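Local coordinates for lipolytic protein G-D-S-L family (Chitinophaga pinensis, PDB 4Q7Q) that probably hydrolyses ester bonds of lipids or other acylated substrates, as expected of an SGNH-type serine hydrolase, although its natural substrate is unknown, at residues T7-G12 with K45-G50; Y17-L22 with Y33-N38; E39-L44 with A250-F255; Q49-W54 with D64-I69; S75-T80 with V125-M130. All blocks are in the same frame, centred on the assembly; numbering follows the deposited sequence. Where two conformers were deposited one is given.

Contact 1 of 5, residues T7-G12 with K45-G50; sequences TWVAIG and KYINQG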
# COMPACT_ATOMS: atom_id res chain seq x y z
N THR A 7 3.29 13.07 -17.43
CA THR A 7 2.29 12.05 -17.19
C THR A 7 2.87 11.02 -16.23
O THR A 7 3.94 10.46 -16.48
CB THR A 7 1.83 11.38 -18.49
OG1 THR A 7 1.17 12.35 -19.32
CG2 THR A 7 0.88 10.23 -18.20
N TRP A 8 2.16 10.78 -15.14
CA TRP A 8 2.60 9.87 -14.08
C TRP A 8 1.59 8.75 -13.92
O TRP A 8 0.45 8.99 -13.51
CB TRP A 8 2.74 10.65 -12.77
CG TRP A 8 2.78 9.80 -11.52
CD1 TRP A 8 3.37 8.58 -11.35
CD2 TRP A 8 2.18 10.13 -10.26
NE1 TRP A 8 3.18 8.14 -10.06
CE2 TRP A 8 2.45 9.07 -9.38
CE3 TRP A 8 1.43 11.22 -9.80
CZ2 TRP A 8 2.00 9.06 -8.05
CZ3 TRP A 8 0.99 11.22 -8.48
CH2 TRP A 8 1.28 10.15 -7.63
N VAL A 9 2.01 7.53 -14.23
CA VAL A 9 1.19 6.35 -14.02
C VAL A 9 1.49 5.77 -12.64
O VAL A 9 2.63 5.40 -12.35
CB VAL A 9 1.42 5.28 -15.11
CG1 VAL A 9 0.70 3.98 -14.78
CG2 VAL A 9 0.96 5.81 -16.45
N ALA A 10 0.47 5.73 -11.78
CA ALA A 10 0.62 5.19 -10.44
C ALA A 10 0.05 3.78 -10.41
O ALA A 10 -1.16 3.59 -10.43
CB ALA A 10 -0.11 6.08 -9.43
N ILE A 11 0.94 2.79 -10.37
CA ILE A 11 0.54 1.39 -10.33
C ILE A 11 0.44 0.99 -8.87
O ILE A 11 1.33 1.29 -8.07
CB ILE A 11 1.57 0.50 -11.07
CG1 ILE A 11 1.62 0.90 -12.54
CG2 ILE A 11 1.24 -1.00 -10.91
CD1 ILE A 11 2.72 0.24 -13.32
N GLY A 12 -0.63 0.31 -8.51
CA GLY A 12 -0.78 -0.07 -7.13
C GLY A 12 -1.99 -0.94 -6.84
O GLY A 12 -2.60 -1.50 -7.76
N LYS A 45 0.76 14.83 -13.68
CA LYS A 45 -0.61 14.47 -14.03
C LYS A 45 -0.82 12.98 -13.85
O LYS A 45 -0.35 12.18 -14.67
CB LYS A 45 -0.89 14.87 -15.48
CG LYS A 45 -0.58 16.32 -15.77
CD LYS A 45 -1.51 17.26 -15.01
CE LYS A 45 -1.23 18.71 -15.35
NZ LYS A 45 -2.25 19.61 -14.76
N TYR A 46 -1.53 12.60 -12.80
CA TYR A 46 -1.64 11.19 -12.45
C TYR A 46 -2.61 10.40 -13.30
O TYR A 46 -3.64 10.91 -13.76
CB TYR A 46 -1.92 10.98 -10.95
CG TYR A 46 -3.34 11.22 -10.48
CD1 TYR A 46 -4.36 10.29 -10.72
CD2 TYR A 46 -3.66 12.36 -9.75
CE1 TYR A 46 -5.66 10.51 -10.28
CE2 TYR A 46 -4.96 12.58 -9.29
CZ TYR A 46 -5.95 11.66 -9.56
OH TYR A 46 -7.23 11.89 -9.10
N ILE A 47 -2.26 9.13 -13.48
CA ILE A 47 -3.17 8.14 -14.02
C ILE A 47 -3.25 7.06 -12.97
O ILE A 47 -2.23 6.50 -12.55
CB ILE A 47 -2.64 7.58 -15.34
CG1 ILE A 47 -2.72 8.67 -16.41
CG2 ILE A 47 -3.44 6.36 -15.76
CD1 ILE A 47 -2.11 8.28 -17.72
N ASN A 48 -4.46 6.77 -12.52
CA ASN A 48 -4.68 5.81 -11.46
C ASN A 48 -4.71 4.37 -11.99
O ASN A 48 -5.72 3.92 -12.55
CB ASN A 48 -5.97 6.14 -10.72
CG ASN A 48 -6.16 5.33 -9.45
OD1 ASN A 48 -5.72 4.18 -9.37
ND2 ASN A 48 -6.83 5.91 -8.47
N GLN A 49 -3.60 3.67 -11.81
CA GLN A 49 -3.53 2.25 -12.14
C GLN A 49 -3.44 1.42 -10.86
O GLN A 49 -2.69 0.44 -10.76
CB GLN A 49 -2.38 1.96 -13.12
CG GLN A 49 -2.74 2.29 -14.56
CD GLN A 49 -3.54 1.18 -15.22
OE1 GLN A 49 -3.85 0.17 -14.60
NE2 GLN A 49 -3.84 1.36 -16.51
N GLY A 50 -4.22 1.84 -9.87
CA GLY A 50 -4.38 1.08 -8.65
C GLY A 50 -5.54 0.13 -8.85
O GLY A 50 -6.61 0.52 -9.33

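Contact 2 of 5, residues Y17-L22 with Y33-N38; sequences YLNDHL and YLTRLN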
# COMPACT_ATOMS: atom_id res chain seq x y z
N TYR A 17 -5.78 2.79 -5.69
CA TYR A 17 -7.14 2.79 -6.22
C TYR A 17 -8.07 3.79 -5.52
O TYR A 17 -8.80 4.54 -6.18
CB TYR A 17 -7.71 1.38 -6.08
CG TYR A 17 -9.20 1.25 -6.38
CD1 TYR A 17 -9.64 1.03 -7.68
CD2 TYR A 17 -10.14 1.33 -5.36
CE1 TYR A 17 -10.99 0.89 -7.96
CE2 TYR A 17 -11.49 1.20 -5.63
CZ TYR A 17 -11.91 0.98 -6.93
OH TYR A 17 -13.26 0.85 -7.19
N LEU A 18 -8.01 3.82 -4.19
CA LEU A 18 -8.96 4.58 -3.39
C LEU A 18 -8.84 6.09 -3.56
O LEU A 18 -9.74 6.82 -3.15
CB LEU A 18 -8.83 4.21 -1.91
CG LEU A 18 -9.35 2.81 -1.57
CD1 LEU A 18 -8.90 2.36 -0.16
CD2 LEU A 18 -10.88 2.75 -1.72
N ASN A 19 -7.74 6.55 -4.15
CA ASN A 19 -7.57 7.98 -4.42
C ASN A 19 -8.76 8.57 -5.16
O ASN A 19 -9.15 9.72 -4.94
CB ASN A 19 -6.29 8.23 -5.23
CG ASN A 19 -6.02 9.71 -5.44
OD1 ASN A 19 -5.44 10.38 -4.58
ND2 ASN A 19 -6.44 10.23 -6.58
N ASP A 20 -9.36 7.76 -6.03
CA ASP A 20 -10.44 8.23 -6.88
C ASP A 20 -11.78 7.58 -6.59
O ASP A 20 -12.72 7.70 -7.37
CB ASP A 20 -10.04 8.09 -8.35
CG ASP A 20 -8.87 8.98 -8.70
OD1 ASP A 20 -7.72 8.55 -8.46
OD2 ASP A 20 -9.10 10.13 -9.15
N HIS A 21 -11.85 6.90 -5.45
CA HIS A 21 -13.07 6.23 -5.03
C HIS A 21 -13.25 6.41 -3.54
O HIS A 21 -13.28 5.44 -2.78
CB HIS A 21 -13.02 4.75 -5.40
CG HIS A 21 -12.88 4.52 -6.87
ND1 HIS A 21 -13.92 4.73 -7.75
CD2 HIS A 21 -11.82 4.17 -7.62
CE1 HIS A 21 -13.51 4.48 -8.98
NE2 HIS A 21 -12.23 4.15 -8.93
N LEU A 22 -13.37 7.67 -3.12
CA LEU A 22 -13.42 7.99 -1.70
C LEU A 22 -14.69 7.47 -1.03
O LEU A 22 -14.70 7.27 0.18
CB LEU A 22 -13.24 9.49 -1.49
CG LEU A 22 -11.92 10.02 -2.06
CD1 LEU A 22 -11.87 11.54 -1.99
CD2 LEU A 22 -10.73 9.41 -1.33
N TYR A 33 -3.44 9.93 -1.90
CA TYR A 33 -2.05 10.35 -2.06
C TYR A 33 -1.69 10.84 -3.46
O TYR A 33 -0.74 11.62 -3.61
CB TYR A 33 -1.05 9.29 -1.53
CG TYR A 33 -0.71 8.18 -2.50
CD1 TYR A 33 0.34 8.32 -3.41
CD2 TYR A 33 -1.41 6.99 -2.49
CE1 TYR A 33 0.66 7.31 -4.29
CE2 TYR A 33 -1.10 5.97 -3.38
CZ TYR A 33 -0.06 6.13 -4.27
OH TYR A 33 0.23 5.12 -5.15
N LEU A 34 -2.43 10.41 -4.48
CA LEU A 34 -2.19 10.91 -5.84
C LEU A 34 -2.60 12.38 -5.94
O LEU A 34 -1.87 13.22 -6.48
CB LEU A 34 -2.98 10.12 -6.89
CG LEU A 34 -2.91 8.59 -6.85
CD1 LEU A 34 -3.66 7.98 -8.04
CD2 LEU A 34 -1.48 8.09 -6.81
N THR A 35 -3.79 12.67 -5.41
CA THR A 35 -4.32 14.02 -5.36
C THR A 35 -3.38 14.94 -4.59
O THR A 35 -3.04 16.03 -5.04
CB THR A 35 -5.72 14.03 -4.73
OG1 THR A 35 -6.60 13.24 -5.55
CG2 THR A 35 -6.28 15.45 -4.58
N ARG A 36 -2.92 14.47 -3.43
CA ARG A 36 -2.03 15.28 -2.60
C ARG A 36 -0.66 15.48 -3.25
O ARG A 36 -0.09 16.56 -3.15
CB ARG A 36 -1.89 14.66 -1.22
CG ARG A 36 -3.19 14.67 -0.44
CD ARG A 36 -3.03 13.99 0.93
NE ARG A 36 -4.29 13.99 1.67
CZ ARG A 36 -4.75 15.04 2.35
NH1 ARG A 36 -5.91 14.97 2.99
NH2 ARG A 36 -4.04 16.16 2.39
N LEU A 37 -0.14 14.45 -3.92
CA LEU A 37 1.12 14.60 -4.65
C LEU A 37 0.98 15.71 -5.68
O LEU A 37 1.84 16.59 -5.79
CB LEU A 37 1.53 13.28 -5.33
CG LEU A 37 2.88 13.21 -6.09
CD1 LEU A 37 2.89 13.93 -7.46
CD2 LEU A 37 4.02 13.71 -5.21
N ASN A 38 -0.09 15.66 -6.46
CA ASN A 38 -0.33 16.68 -7.47
C ASN A 38 -0.46 18.09 -6.90
O ASN A 38 -0.06 19.05 -7.54
CB ASN A 38 -1.53 16.30 -8.34
CG ASN A 38 -1.97 17.43 -9.24
OD1 ASN A 38 -2.95 18.12 -8.95
ND2 ASN A 38 -1.25 17.64 -10.34
O HOH W 1 -8.28 11.98 -3.91

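Contact 3 of 5, residues E39-L44 with A250-F255; sequences EILPNL and ALADVF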
# COMPACT_ATOMS: atom_id res chain seq x y z
N GLU A 39 -0.99 18.23 -5.69
CA GLU A 39 -1.04 19.55 -5.08
C GLU A 39 0.37 20.08 -4.80
O GLU A 39 0.63 21.28 -4.95
CB GLU A 39 -1.86 19.54 -3.79
CG GLU A 39 -3.33 19.25 -4.01
CD GLU A 39 -4.12 19.15 -2.71
OE1 GLU A 39 -3.51 18.98 -1.63
OE2 GLU A 39 -5.36 19.26 -2.78
N ILE A 40 1.27 19.19 -4.41
CA ILE A 40 2.65 19.58 -4.14
C ILE A 40 3.41 19.85 -5.45
O ILE A 40 4.14 20.84 -5.57
CB ILE A 40 3.37 18.49 -3.32
CG1 ILE A 40 2.60 18.22 -2.02
CG2 ILE A 40 4.81 18.89 -3.03
CD1 ILE A 40 3.02 16.94 -1.31
N LEU A 41 3.22 18.96 -6.42
CA LEU A 41 3.86 19.07 -7.73
C LEU A 41 2.79 19.13 -8.81
O LEU A 41 2.43 18.11 -9.39
CB LEU A 41 4.80 17.89 -7.96
CG LEU A 41 5.84 17.67 -6.86
CD1 LEU A 41 6.65 16.41 -7.14
CD2 LEU A 41 6.76 18.89 -6.69
N PRO A 42 2.29 20.34 -9.10
CA PRO A 42 1.11 20.50 -9.97
C PRO A 42 1.34 20.14 -11.43
O PRO A 42 0.37 19.99 -12.18
CB PRO A 42 0.75 21.98 -9.81
CG PRO A 42 2.00 22.66 -9.34
CD PRO A 42 2.70 21.62 -8.48
N ASN A 43 2.59 19.99 -11.84
CA ASN A 43 2.90 19.56 -13.20
C ASN A 43 2.80 18.05 -13.39
O ASN A 43 2.91 17.56 -14.52
CB ASN A 43 4.29 20.04 -13.61
CG ASN A 43 5.37 19.51 -12.69
OD1 ASN A 43 5.29 19.64 -11.47
ND2 ASN A 43 6.39 18.89 -13.28
N LEU A 44 2.61 17.31 -12.30
CA LEU A 44 2.52 15.85 -12.37
C LEU A 44 1.06 15.45 -12.55
O LEU A 44 0.22 15.70 -11.68
CB LEU A 44 3.11 15.22 -11.11
CG LEU A 44 4.61 14.88 -11.11
CD1 LEU A 44 4.90 13.67 -12.00
CD2 LEU A 44 5.45 16.07 -11.53
N ALA A 250 6.57 12.15 1.03
CA ALA A 250 7.73 11.29 0.81
C ALA A 250 7.94 11.06 -0.68
O ALA A 250 9.07 11.07 -1.18
CB ALA A 250 7.55 9.96 1.54
N LEU A 251 6.83 10.85 -1.39
CA LEU A 251 6.89 10.62 -2.83
C LEU A 251 7.35 11.88 -3.56
O LEU A 251 8.15 11.81 -4.49
CB LEU A 251 5.53 10.16 -3.35
CG LEU A 251 5.46 9.81 -4.84
CD1 LEU A 251 6.50 8.76 -5.21
CD2 LEU A 251 4.06 9.34 -5.23
N ALA A 252 6.86 13.03 -3.11
CA ALA A 252 7.25 14.29 -3.73
C ALA A 252 8.76 14.54 -3.61
O ALA A 252 9.37 15.03 -4.56
CB ALA A 252 6.45 15.46 -3.15
N ASP A 253 9.35 14.18 -2.48
CA ASP A 253 10.79 14.34 -2.29
C ASP A 253 11.58 13.54 -3.34
O ASP A 253 12.55 14.03 -3.91
CB ASP A 253 11.22 13.90 -0.89
CG ASP A 253 10.72 14.83 0.20
OD1 ASP A 253 10.36 15.99 -0.12
OD2 ASP A 253 10.69 14.42 1.38
N VAL A 254 11.15 12.31 -3.59
CA VAL A 254 11.81 11.47 -4.58
C VAL A 254 11.63 12.01 -6.00
O VAL A 254 12.58 12.06 -6.79
CB VAL A 254 11.31 10.02 -4.48
CG1 VAL A 254 11.79 9.23 -5.69
CG2 VAL A 254 11.80 9.39 -3.18
N PHE A 255 10.42 12.44 -6.32
CA PHE A 255 10.17 13.05 -7.62
C PHE A 255 11.07 14.27 -7.82
O PHE A 255 11.62 14.45 -8.91
CB PHE A 255 8.70 13.43 -7.77
CG PHE A 255 7.79 12.27 -8.12
CD1 PHE A 255 8.30 11.00 -8.33
CD2 PHE A 255 6.43 12.46 -8.23
CE1 PHE A 255 7.47 9.94 -8.66
CE2 PHE A 255 5.59 11.41 -8.55
CZ PHE A 255 6.11 10.14 -8.77

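Contact 4 of 5, residues Q49-W54 with D64-I69; sequences QGHNGW and DSLGLI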
# COMPACT_ATOMS: atom_id res chain seq x y z
N GLN A 49 -3.60 3.67 -11.81
CA GLN A 49 -3.53 2.25 -12.14
C GLN A 49 -3.44 1.42 -10.86
O GLN A 49 -2.69 0.44 -10.76
CB GLN A 49 -2.38 1.96 -13.12
CG GLN A 49 -2.74 2.29 -14.56
CD GLN A 49 -3.54 1.18 -15.22
OE1 GLN A 49 -3.85 0.17 -14.60
NE2 GLN A 49 -3.84 1.36 -16.51
N GLY A 50 -4.22 1.84 -9.87
CA GLY A 50 -4.38 1.08 -8.65
C GLY A 50 -5.54 0.13 -8.85
O GLY A 50 -6.61 0.52 -9.33
N HIS A 51 -5.32 -1.13 -8.49
CA HIS A 51 -6.33 -2.16 -8.64
C HIS A 51 -6.71 -2.73 -7.29
O HIS A 51 -5.88 -3.27 -6.57
CB HIS A 51 -5.84 -3.24 -9.61
CG HIS A 51 -5.63 -2.71 -10.99
ND1 HIS A 51 -6.57 -2.85 -11.99
CD2 HIS A 51 -4.62 -1.98 -11.51
CE1 HIS A 51 -6.13 -2.25 -13.08
NE2 HIS A 51 -4.95 -1.71 -12.82
N ASN A 52 -7.99 -2.56 -6.95
CA ASN A 52 -8.49 -2.84 -5.62
C ASN A 52 -8.31 -4.30 -5.26
O ASN A 52 -8.85 -5.17 -5.93
CB ASN A 52 -9.96 -2.43 -5.53
CG ASN A 52 -10.47 -2.37 -4.10
OD1 ASN A 52 -9.69 -2.48 -3.16
ND2 ASN A 52 -11.77 -2.18 -3.93
N GLY A 53 -7.52 -4.57 -4.23
CA GLY A 53 -7.35 -5.92 -3.74
C GLY A 53 -6.27 -6.73 -4.43
O GLY A 53 -6.06 -7.88 -4.06
N TRP A 54 -5.60 -6.16 -5.42
CA TRP A 54 -4.66 -6.96 -6.21
C TRP A 54 -3.29 -7.12 -5.56
O TRP A 54 -2.80 -6.24 -4.85
CB TRP A 54 -4.46 -6.38 -7.61
CG TRP A 54 -5.61 -6.54 -8.56
CD1 TRP A 54 -6.95 -6.56 -8.26
CD2 TRP A 54 -5.51 -6.64 -9.98
NE1 TRP A 54 -7.68 -6.70 -9.42
CE2 TRP A 54 -6.82 -6.74 -10.49
CE3 TRP A 54 -4.44 -6.68 -10.88
CZ2 TRP A 54 -7.09 -6.87 -11.85
CZ3 TRP A 54 -4.71 -6.80 -12.23
CH2 TRP A 54 -6.02 -6.91 -12.70
N ASP A 64 -0.30 -7.07 -19.58
CA ASP A 64 -0.53 -6.63 -20.95
C ASP A 64 -1.99 -6.24 -21.20
O ASP A 64 -2.34 -5.80 -22.29
CB ASP A 64 -0.10 -7.71 -21.94
CG ASP A 64 1.39 -7.96 -21.92
OD1 ASP A 64 2.15 -6.98 -21.77
OD2 ASP A 64 1.81 -9.14 -22.04
N SER A 65 -2.83 -6.38 -20.17
CA SER A 65 -4.27 -6.18 -20.32
C SER A 65 -4.82 -5.07 -19.43
O SER A 65 -6.03 -4.96 -19.25
CB SER A 65 -5.01 -7.48 -20.03
OG SER A 65 -4.56 -8.53 -20.87
N LEU A 66 -3.94 -4.24 -18.88
CA LEU A 66 -4.36 -3.20 -17.94
C LEU A 66 -4.65 -1.86 -18.61
O LEU A 66 -5.14 -0.94 -17.96
CB LEU A 66 -3.30 -3.01 -16.86
CG LEU A 66 -2.99 -4.23 -15.99
CD1 LEU A 66 -2.04 -3.85 -14.87
CD2 LEU A 66 -4.28 -4.81 -15.43
N GLY A 67 -4.33 -1.75 -19.89
CA GLY A 67 -4.46 -0.48 -20.57
C GLY A 67 -3.36 0.49 -20.18
O GLY A 67 -3.53 1.70 -20.30
N LEU A 68 -2.24 -0.04 -19.69
CA LEU A 68 -1.09 0.80 -19.38
C LEU A 68 -0.65 1.56 -20.62
O LEU A 68 -0.56 0.98 -21.71
CB LEU A 68 0.07 -0.03 -18.86
CG LEU A 68 -0.10 -0.61 -17.46
CD1 LEU A 68 1.02 -1.60 -17.18
CD2 LEU A 68 -0.09 0.51 -16.43
N ILE A 69 -0.37 2.85 -20.46
CA ILE A 69 0.09 3.64 -21.59
C ILE A 69 1.50 4.17 -21.38
O ILE A 69 2.06 4.06 -20.29
CB ILE A 69 -0.85 4.84 -21.88
CG1 ILE A 69 -0.78 5.86 -20.75
CG2 ILE A 69 -2.28 4.36 -22.10
CD1 ILE A 69 -1.49 7.17 -21.09
O HOH W 2 -2.92 3.67 -18.27

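Contact 5 of 5, residues S75-T80 with V125-M130; sequences SVFLGT and VLITPM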
# COMPACT_ATOMS: atom_id res chain seq x y z
N SER A 75 5.19 4.97 -10.88
CA SER A 75 5.44 4.48 -9.53
C SER A 75 4.78 3.13 -9.35
O SER A 75 3.75 2.83 -9.98
CB SER A 75 4.97 5.47 -8.45
OG SER A 75 3.58 5.75 -8.56
N VAL A 76 5.38 2.28 -8.53
CA VAL A 76 4.84 0.96 -8.24
C VAL A 76 4.73 0.80 -6.74
O VAL A 76 5.73 0.86 -6.03
CB VAL A 76 5.72 -0.16 -8.83
CG1 VAL A 76 5.11 -1.53 -8.56
CG2 VAL A 76 5.92 0.06 -10.33
N PHE A 77 3.51 0.59 -6.26
CA PHE A 77 3.21 0.55 -4.83
C PHE A 77 2.40 -0.72 -4.58
O PHE A 77 1.17 -0.70 -4.58
CB PHE A 77 2.40 1.81 -4.49
CG PHE A 77 2.18 2.06 -3.02
CD1 PHE A 77 2.61 1.16 -2.04
CD2 PHE A 77 1.51 3.21 -2.62
CE1 PHE A 77 2.36 1.42 -0.69
CE2 PHE A 77 1.29 3.48 -1.27
CZ PHE A 77 1.70 2.58 -0.31
N LEU A 78 3.11 -1.83 -4.39
CA LEU A 78 2.51 -3.15 -4.30
C LEU A 78 3.21 -3.99 -3.25
O LEU A 78 4.36 -3.75 -2.92
CB LEU A 78 2.64 -3.89 -5.64
CG LEU A 78 1.87 -3.29 -6.80
CD1 LEU A 78 2.37 -3.90 -8.11
CD2 LEU A 78 0.37 -3.52 -6.61
N GLY A 79 2.51 -5.00 -2.74
CA GLY A 79 3.13 -5.98 -1.89
C GLY A 79 2.33 -6.33 -0.65
O GLY A 79 2.42 -7.46 -0.15
N THR A 80 1.53 -5.40 -0.16
CA THR A 80 0.80 -5.66 1.07
C THR A 80 -0.19 -6.81 0.89
O THR A 80 -0.36 -7.65 1.79
CB THR A 80 0.14 -4.38 1.65
OG1 THR A 80 -0.19 -4.60 3.02
CG2 THR A 80 -1.11 -3.97 0.87
N VAL A 125 9.78 4.78 -9.88
CA VAL A 125 9.92 4.85 -8.44
C VAL A 125 9.16 3.68 -7.82
O VAL A 125 8.03 3.40 -8.21
CB VAL A 125 9.34 6.18 -7.90
CG1 VAL A 125 9.32 6.20 -6.38
CG2 VAL A 125 10.13 7.36 -8.44
N LEU A 126 9.79 2.98 -6.88
CA LEU A 126 9.11 1.92 -6.14
C LEU A 126 8.75 2.43 -4.75
O LEU A 126 9.47 3.25 -4.18
CB LEU A 126 10.00 0.68 -6.03
CG LEU A 126 10.65 0.18 -7.32
CD1 LEU A 126 11.48 -1.06 -7.03
CD2 LEU A 126 9.61 -0.09 -8.41
N ILE A 127 7.64 1.94 -4.22
CA ILE A 127 7.19 2.33 -2.89
C ILE A 127 7.00 1.08 -2.04
O ILE A 127 6.25 0.18 -2.43
CB ILE A 127 5.85 3.09 -2.97
CG1 ILE A 127 5.97 4.26 -3.95
CG2 ILE A 127 5.40 3.54 -1.59
CD1 ILE A 127 4.73 5.10 -4.03
N THR A 128 7.67 1.00 -0.90
CA THR A 128 7.50 -0.17 -0.03
C THR A 128 6.13 -0.19 0.62
O THR A 128 5.51 0.85 0.82
CB THR A 128 8.54 -0.23 1.11
OG1 THR A 128 8.31 0.84 2.02
CG2 THR A 128 9.96 -0.16 0.56
N PRO A 129 5.63 -1.39 0.96
CA PRO A 129 4.37 -1.41 1.70
C PRO A 129 4.48 -0.66 3.02
O PRO A 129 5.53 -0.65 3.67
CB PRO A 129 4.13 -2.90 1.96
CG PRO A 129 4.86 -3.60 0.88
CD PRO A 129 6.08 -2.74 0.58
N MSE A 130 3.40 -0.00 3.40
CA MSE A 130 3.30 0.60 4.71
C MSE A 130 3.01 -0.50 5.73
O MSE A 130 2.42 -1.52 5.40
CB MSE A 130 2.17 1.63 4.72
CG MSE A 130 2.13 2.48 5.98
SE MSE A 130 0.93 4.03 5.86
CE MSE A 130 -0.75 3.09 6.16
O HOH W 3 6.03 -1.69 -4.45
O HOH W 4 0.17 -2.08 3.98

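Contact 1 of 5, residues T7-G12 with K45-G50
Lys45 begins the pairing through its backbone, its O accepting from Trp8 N at 2.9 Å, while its long charged side chain leads off from the other strand. Tyr46 then meets the same tryptophan with its side chain, CB resting obliquely against Trp8 CE3 at 3.6 Å. Its CG sits between the backbone N and the carbonyl carbon (chi1 77°); the ring end leads away from the other strand, and OH bonds to Asp20. Ala10 CB, on the strand of Trp8, lies 3.5 Å above the indole plane, offset toward the rim. Ile47 joins the backbones twice, N donating to Trp8 O at 2.7 Å and O accepting from Ala10 N at 2.9 Å. Its side chain lies on the other face, with CD1 3.6 Å from Thr7 CG2; these beta-branched residues suit an extended chain. Asn48 bends back in an Asx turn, OD1 taking Gly50 N at 2.8 Å. Gln49 CG runs alongside Val9 CG1, pointing the same way. At Gly50 a CB would crowd Asn48 OD1. Edge strand 44-50 beside 6-12, whose Gly12 opens the Gly-Asp-Ser sequence, in a five-stranded parallel sheet of order 2-1-3-4-5, is typical of the SGNH hydrolase alpha/beta/alpha fold.

Contact 2 of 5, residues Y17-L22 with Y33-N38
Asn19 and Thr35 carry the hydrogen bonding. Asn19 CG stands anti to the backbone N (chi1 -176°), which carries it toward the first turn of helix 33-40. There OD1 accepts from Thr35 N at 2.9 Å. The other end of the amide turns back on its neighbour: ND2 donates almost straight to Asp20 OD1 at 2.8 Å, reaching it from above the carboxylate plane. Asp20 is itself engaged by Tyr46 and Asn48 of strand 44-50. Water-mediated contact adds a second link, one water donating to Asn19 O at 2.6 Å and also bonded to Thr35 OG1 at 2.7 Å. Van der Waals packing is slight but close, Leu34 CB lying against the amide, 3.4 Å from Asn19 CG. An alanine at Asn19 would probably leave Thr35 N without its acceptor and deprive Asp20 of one of its donors. Since opening N-H groups of a helix have no acceptor in a preceding turn, the buried amide suits this place: it supplies an oxygen to the helix, while the carboxylate holding its NH2 probably fixes its rotation.

Contact 3 of 5, residues E39-L44 with A250-F255
Where helix 33-40 ends and the chain turns toward strand 44-50, Ile40, Leu41 and Leu44 pack against Ala252 and Phe255 of helix 241-257, a helix-to-turn contact on one flank of the central sheet. Ile40 belongs to the last helical turn and lays CG2 3.8 Å from Ala252 CB; the short alanine lets the two backbones draw near. Leu41, the first residue to leave helical geometry, does most of the bridging. Its CG is anti to the carbonyl carbon (chi1 -54°), and CD1 beyond it lies 3.7 Å from Phe255 CB and 4.1 Å from Ala252 CB, meeting the phenyl ring at its edge, near its plane. Ala252 and Phe255 stand three residues apart, about one helical turn, and so both face this methyl. A type I beta turn from Leu41 to Leu44, with Pro42 fitting its second position and Leu44 N bonded to Leu41 O at 3.0 Å, brings the second leucine round to the same ring. Leu44 CG lies obliquely 4.2 Å from Phe255 CD2. Within its own helix, Phe255 has Leu251 CD1 3.7 Å above one face, and Trp8 of the sheet meets it edge-to-face. Isoleucine, leucine, alanine and phenylalanine suit a seam where only apolar side chains meet. A short helix and a long C-terminal helix packed together over a parallel sheet form one outer layer of the three-layer alpha/beta/alpha sandwich.

Contact 4 of 5, residues Q49-W54 with D64-I69
Gln49 NE2 is gripped by two acceptors: it donates to Leu66 O at 3.0 Å, nearly straight (172°) and from above that carbonyl's plane, and also to a water that donates to Gly67 O. At the other end of the amide, OE1 accepts from His51 NE2 at 2.8 Å, the oxygen lying close to the imidazole plane. The bend at chi2 (-82°) turns CD off the line of the chain. Past the strand end the chain makes a type II beta turn from His51 to Trp54; Gly53, at positive phi, probably matches the block II glycine of SGNH hydrolases, which in relatives lends its N-H to the oxyanion hole. A leucine in place of Gln49 would probably leave His51 NE2 and Leu66 O without these partners and the imidazole freer to turn. Leu66 supplies the apolar contact: CD2 touches Trp54 CZ3 at 3.8 Å, the two side chains sliding past in opposite directions, and His51 CE1 at 3.9 Å. Gly67 tolerates its positive phi, and Leu68 CD2 lies 3.7 Å from Gln49 CG.

Contact 5 of 5, residues S75-T80 with V125-M130
Phe77 and Ile127 form the dense heart of this contact. Ile127 CG2 stands over the centre of the phenyl ring, 3.7 Å from its centroid and 10° off the normal, a CH-pi contact. Phe77 CG, anti to the backbone N (chi1 -171°), is thereby set against Ile127 CB, 3.8 Å away. Alongside them the strands pair in parallel: Val125 O accepts from Val76 N at 2.9 Å, and Val76 O from Ile127 N at 2.8 Å. On the opposite face of the sheet Val76 and Leu126 lie side by side, pointing the same way, under helices 104-118 and 157-171. Ser75, small enough for the inner strand, accepts the indole N-H of Trp8 with its OG. Beyond this point the chains part and water replaces direct pairing. One water accepts from Leu78 N at 2.9 Å and lies 2.8 Å from Ile127 O. A second joins Thr80 OG1, also bonded to Arg132, to the O of selenomethionine Met130, which it reaches at 2.7 Å. Between them Pro129 CG packs 3.8 Å from Leu78 O; at Gly79 a CB would be pressed against that proline and against the carbonyl O of Leu78. Gly79 and Thr80 begin a Gly-Thr-Asn sequence consistent with SGNH block III, whose asparagine in relatives lines the oxyanion hole. Apolar side chains thus seal the strands, while bridging waters link polar atoms where the chains splay apart.

Contacts 1 and 5 belong to the same parallel sheet, strands 6-12 and 73-77 being neighbours joined by backbone bonds; contact 5 is buried near the chain's centre, contact 1 at the sheet's edge is partly exposed. Contacts 2 and 3, both buried, use the two ends of helix 33-40: the first is mostly polar, serving an N-H of the helix's first turn, the second brings apolar side chains against the C-terminal helix. Asp20 ties contact 2 to contact 1 through Tyr46 and Asn48, and Trp8 ties contact 1 to contacts 3 and 5. Contact 4, by contrast, lies at the surface, continuing strand 44-50 into a loop held by one amide, and does not touch contacts 3 or 5.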